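Local atomic coordinates of cellulase CEL9M (Clostridium cellulolyticum, PDB entry 1IA6), a protein that probably hydrolyses internal beta-1,4-glucosidic linkages in cellulose and related beta-glucans, as a zinc- and calcium-containing cellulase of glycoside hydrolase family 9. Residues 92-95 against 96-100; 161-164 against 165-169. All coordinates share one frame; numbering follows the deposited sequence.

Contacts 1 and 2 lie in two helices of the alpha-helical barrel that forms the catalytic module. Contact 1 spans two turns near the start of helix 91-107; contact 2 comes later in the chain and forms the last two turns of helix 152-169. Their centres are 12 Å apart, on the same side of the chain's centre, and the helices touch directly. The methyl CE of Met-165 rests 3.7 Å from the backbone N of Lys-99, while Lys-99 CD lies 3.7 Å from Tyr-169 OH. Helix 64-80 touches both contacts, so two helices close in sequence and the later helix 152-169 meet in one region of the barrel wall.

Contact 1. Residues 92-95 against 96-100; sequences TKML and QQLKY
Lys-99 N donates to Leu-95 O (2.9 Å), and the same i to i+4 bond joins Leu-98 N to Met-94 O, Gln-97 N to Lys-93 O (3.0 Å) and Gln-96 N to Thr-92 O. The last is the longest, 3.2 Å, with an N-H...O angle of 147°.

On one flank, side chains add a polar bridge. A water accepts from Lys-93 NZ (3.2 Å) and donates to Gln-96 OE1 (2.8 Å), joining the two ends where direct contact is made by carbon: Lys-93 CD lies 3.6 Å from OE1, the side chains crossing at about a right angle. Lys-93 sets off with CG anti to the backbone N (chi1 -175°) and turns about the CB-CG bond, then runs extended to its ammonium group, which also forms a salt bridge with Asp-18. Gln-97 is folded at chi2 (-57°), bringing its amide near Lys-93 CE (NE2 to CE 3.8 Å). That amide suits a buried place because both its ends are used: OE1 takes a bond from Lys-21 NZ, and NE2 gives to Ile-14 O and Asp-18 OD1. Asp-18 thus ties together both side chains, probably helping to fix the lysine's position.

Another side of the helix is apolar. Met-94 CG meets Leu-98 CD1 at 4.1 Å, and these flexible and branched chains suit the close packing on Leu-74 of helix 64-80. Polar and apolar flanks of this kind mark an amphipathic alpha-helix, here part of the alpha-helical barrel of family 9 cellulases.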
loop_
_atom_site.group_PDB
_atom_site.type_symbol
_atom_site.label_atom_id
_atom_site.label_comp_id
_atom_site.label_asym_id
_atom_site.label_seq_id
_atom_site.Cartn_x
_atom_site.Cartn_y
_atom_site.Cartn_z
ATOM N N THR A 92 14.833 -5.240 -9.686
ATOM C CA THR A 92 15.785 -5.354 -8.588
ATOM C C THR A 92 15.444 -4.441 -7.417
ATOM O O THR A 92 15.433 -4.880 -6.266
ATOM C CB THR A 92 17.213 -5.039 -9.060
ATOM O OG1 THR A 92 17.591 -5.971 -10.080
ATOM C CG2 THR A 92 18.192 -5.135 -7.898
ATOM N N LYS A 93 15.170 -3.175 -7.709
ATOM C CA LYS A 93 14.835 -2.212 -6.667
ATOM C C LYS A 93 13.513 -2.600 -6.008
ATOM O O LYS A 93 13.380 -2.546 -4.789
ATOM C CB LYS A 93 14.730 -0.803 -7.266
ATOM C CG LYS A 93 14.510 0.309 -6.242
ATOM C CD LYS A 93 15.689 0.436 -5.287
ATOM C CE LYS A 93 15.480 1.586 -4.315
ATOM N NZ LYS A 93 16.626 1.769 -3.378
ATOM N N MET A 94 12.541 -3.000 -6.822
ATOM C CA MET A 94 11.240 -3.404 -6.301
ATOM C C MET A 94 11.394 -4.544 -5.292
ATOM O O MET A 94 10.784 -4.523 -4.222
ATOM C CB MET A 94 10.330 -3.848 -7.450
ATOM C CG MET A 94 8.942 -4.262 -7.013
ATOM S SD MET A 94 7.967 -2.864 -6.408
ATOM C CE MET A 94 6.329 -3.511 -6.629
ATOM N N LEU A 95 12.207 -5.540 -5.634
ATOM C CA LEU A 95 12.424 -6.674 -4.741
ATOM C C LEU A 95 13.076 -6.242 -3.435
ATOM O O LEU A 95 12.795 -6.808 -2.377
ATOM C CB LEU A 95 13.271 -7.749 -5.435
ATOM C CG LEU A 95 12.507 -8.529 -6.512
ATOM C CD1 LEU A 95 13.460 -9.431 -7.284
ATOM C CD2 LEU A 95 11.406 -9.342 -5.859
ATOM N N GLN A 96 13.944 -5.240 -3.504
ATOM C CA GLN A 96 14.586 -4.743 -2.299
ATOM C C GLN A 96 13.543 -4.096 -1.383
ATOM O O GLN A 96 13.570 -4.308 -0.174
ATOM C CB GLN A 96 15.676 -3.728 -2.650
ATOM C CG GLN A 96 16.732 -4.292 -3.591
ATOM C CD GLN A 96 17.917 -3.368 -3.770
ATOM O OE1 GLN A 96 17.754 -2.162 -3.945
ATOM N NE2 GLN A 96 19.121 -3.934 -3.738
ATOM N N GLN A 97 12.621 -3.323 -1.954
ATOM C CA GLN A 97 11.589 -2.663 -1.150
ATOM C C GLN A 97 10.716 -3.715 -0.482
ATOM O O GLN A 97 10.369 -3.600 0.694
ATOM C CB GLN A 97 10.708 -1.754 -2.019
ATOM C CG GLN A 97 11.470 -0.785 -2.921
ATOM C CD GLN A 97 12.417 0.117 -2.156
ATOM O OE1 GLN A 97 13.278 -0.355 -1.415
ATOM N NE2 GLN A 97 12.269 1.424 -2.340
ATOM N N LEU A 98 10.373 -4.749 -1.241
ATOM C CA LEU A 98 9.537 -5.822 -0.720
ATOM C C LEU A 98 10.227 -6.618 0.384
ATOM O O LEU A 98 9.622 -6.914 1.414
ATOM C CB LEU A 98 9.115 -6.760 -1.858
ATOM C CG LEU A 98 8.100 -6.141 -2.823
ATOM C CD1 LEU A 98 8.007 -6.964 -4.096
ATOM C CD2 LEU A 98 6.748 -6.057 -2.135
ATOM N N LYS A 99 11.496 -6.954 0.186
ATOM C CA LYS A 99 12.199 -7.721 1.203
ATOM C C LYS A 99 12.354 -6.920 2.490
ATOM O O LYS A 99 12.415 -7.494 3.581
ATOM C CB LYS A 99 13.571 -8.179 0.703
ATOM C CG LYS A 99 14.179 -9.269 1.591
ATOM C CD LYS A 99 15.444 -9.859 0.994
ATOM C CE LYS A 99 15.920 -11.072 1.792
ATOM N NZ LYS A 99 16.192 -10.727 3.214
ATOM N N TYR A 100 12.406 -5.594 2.376
ATOM C CA TYR A 100 12.533 -4.773 3.572
ATOM C C TYR A 100 11.251 -4.931 4.393
ATOM O O TYR A 100 11.282 -4.882 5.626
ATOM C CB TYR A 100 12.752 -3.304 3.213
ATOM C CG TYR A 100 13.503 -2.542 4.287
ATOM C CD1 TYR A 100 14.885 -2.679 4.424
ATOM C CD2 TYR A 100 12.833 -1.711 5.180
ATOM C CE1 TYR A 100 15.584 -2.004 5.426
ATOM C CE2 TYR A 100 13.521 -1.029 6.191
ATOM C CZ TYR A 100 14.894 -1.183 6.308
ATOM O OH TYR A 100 15.580 -0.527 7.312
HETATM O O HOH W 1 16.853 -0.924 -1.629
#

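Contact 2. Residues 161-164 against 165-169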
loop_
_atom_site.group_PDB
_atom_site.type_symbol
_atom_site.label_atom_id
_atom_site.label_comp_id
_atom_site.label_asym_id
_atom_site.label_seq_id
_atom_site.Cartn_x
_atom_site.Cartn_y
_atom_site.Cartn_z
ATOM N N ALA A 161 0.966 -10.706 1.892
ATOM C CA ALA A 161 2.223 -10.089 1.486
ATOM C C ALA A 161 3.347 -11.122 1.494
ATOM O O ALA A 161 4.211 -11.115 0.616
ATOM C CB ALA A 161 2.571 -8.934 2.430
ATOM N N LEU A 162 3.332 -12.004 2.492
ATOM C CA LEU A 162 4.356 -13.039 2.622
ATOM C C LEU A 162 4.202 -14.134 1.569
ATOM O O LEU A 162 5.197 -14.650 1.055
ATOM C CB LEU A 162 4.318 -13.646 4.028
ATOM C CG LEU A 162 4.851 -12.732 5.138
ATOM C CD1 LEU A 162 4.511 -13.318 6.503
ATOM C CD2 LEU A 162 6.361 -12.556 4.976
ATOM N N THR A 163 2.963 -14.489 1.246
ATOM C CA THR A 163 2.722 -15.509 0.228
ATOM C C THR A 163 3.143 -14.958 -1.129
ATOM O O THR A 163 3.731 -15.666 -1.945
ATOM C CB THR A 163 1.239 -15.902 0.164
ATOM O OG1 THR A 163 0.836 -16.429 1.432
ATOM C CG2 THR A 163 1.009 -16.966 -0.919
ATOM N N LEU A 164 2.840 -13.689 -1.373
ATOM C CA LEU A 164 3.226 -13.080 -2.640
ATOM C C LEU A 164 4.745 -13.022 -2.740
ATOM O O LEU A 164 5.305 -13.169 -3.826
ATOM C CB LEU A 164 2.606 -11.686 -2.773
ATOM C CG LEU A 164 1.172 -11.751 -3.307
ATOM C CD1 LEU A 164 0.402 -10.472 -2.984
ATOM C CD2 LEU A 164 1.226 -12.000 -4.805
ATOM N N MET A 165 5.423 -12.829 -1.611
ATOM C CA MET A 165 6.881 -12.794 -1.644
ATOM C C MET A 165 7.390 -14.190 -2.018
ATOM O O MET A 165 8.344 -14.327 -2.786
ATOM C CB MET A 165 7.459 -12.364 -0.291
ATOM C CG MET A 165 8.964 -12.119 -0.339
ATOM S SD MET A 165 9.399 -10.885 -1.596
ATOM C CE MET A 165 11.022 -10.373 -1.047
ATOM N N TYR A 166 6.752 -15.227 -1.481
ATOM C CA TYR A 166 7.150 -16.591 -1.816
ATOM C C TYR A 166 7.038 -16.756 -3.332
ATOM O O TYR A 166 7.956 -17.250 -3.984
ATOM C CB TYR A 166 6.236 -17.610 -1.126
ATOM C CG TYR A 166 6.261 -18.986 -1.762
ATOM C CD1 TYR A 166 7.356 -19.837 -1.598
ATOM C CD2 TYR A 166 5.200 -19.423 -2.561
ATOM C CE1 TYR A 166 7.397 -21.092 -2.220
ATOM C CE2 TYR A 166 5.230 -20.677 -3.188
ATOM C CZ TYR A 166 6.335 -21.502 -3.012
ATOM O OH TYR A 166 6.387 -22.728 -3.638
ATOM N N LEU A 167 5.912 -16.319 -3.888
ATOM C CA LEU A 167 5.672 -16.430 -5.325
ATOM C C LEU A 167 6.640 -15.596 -6.160
ATOM O O LEU A 167 7.067 -16.027 -7.228
ATOM C CB LEU A 167 4.233 -16.022 -5.649
ATOM C CG LEU A 167 3.146 -16.935 -5.071
ATOM C CD1 LEU A 167 1.776 -16.277 -5.208
ATOM C CD2 LEU A 167 3.184 -18.280 -5.786
ATOM N N ASN A 168 6.991 -14.411 -5.669
ATOM C CA ASN A 168 7.893 -13.521 -6.397
ATOM C C ASN A 168 9.383 -13.752 -6.140
ATOM O O ASN A 168 10.219 -13.281 -6.907
ATOM C CB ASN A 168 7.590 -12.048 -6.063
ATOM C CG ASN A 168 6.224 -11.593 -6.547
ATOM O OD1 ASN A 168 5.792 -11.949 -7.638
ATOM N ND2 ASN A 168 5.547 -10.776 -5.737
ATOM N N TYR A 169 9.716 -14.482 -5.080
ATOM C CA TYR A 169 11.119 -14.686 -4.714
ATOM C C TYR A 169 11.648 -16.121 -4.785
ATOM O O TYR A 169 12.854 -16.343 -4.640
ATOM C CB TYR A 169 11.324 -14.150 -3.293
ATOM C CG TYR A 169 12.669 -13.510 -3.027
ATOM C CD1 TYR A 169 13.065 -12.363 -3.714
ATOM C CD2 TYR A 169 13.519 -14.017 -2.046
ATOM C CE1 TYR A 169 14.273 -11.731 -3.424
ATOM C CE2 TYR A 169 14.728 -13.393 -1.749
ATOM C CZ TYR A 169 15.096 -12.251 -2.441
ATOM O OH TYR A 169 16.279 -11.619 -2.133
#
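Thr-163 O accepts from Leu-167 N at 3.0 Å in the closing turns of an alpha-helix of the family 9 barrel. Three more i to i+4 bonds run beside it: Met-165 N to Ala-161 O, Tyr-166 N to Leu-162 O, and Asn-168 N to Leu-164 O, the shortest at 2.8 Å. The first is the most bent, with an N-H...O angle of 141°.

Two polar side chains find backbone partners. Thr-163 OG1 bonds to Ser-159 O, one turn back, which satisfies a buried hydroxyl inside the helix packing. In Asn-168, chi1 of -66° lays the amide back against the preceding turn; ND2 lies 3.1 Å from Leu-164 O, but at a poor angle for a hydrogen bond, and bonds instead to Gly-75 O, linking this helix to helix 64-80.

Apolar contact between the turns is light: Leu-164 CD2 and Leu-167 CD1 are 4.3 Å apart. The aliphatic side chains also pack on neighbouring helices: Leu-162 on Ala-184 and Leu-187, Leu-164 on Trp-219, and small Ala-161 suits the approach of Ala-71.

Two tyrosines lie in the closing turns, and Tyr-169 ends the helix. The Tyr-166 ring has Thr-163 O at its edge, near the ring plane, and CB of Tyr-166 lies 3.3 Å from Thr-163 O. One turn after Met-165, the Tyr-169 ring receives the methyl CE of that methionine 3.9 Å above one face, offset toward the rim.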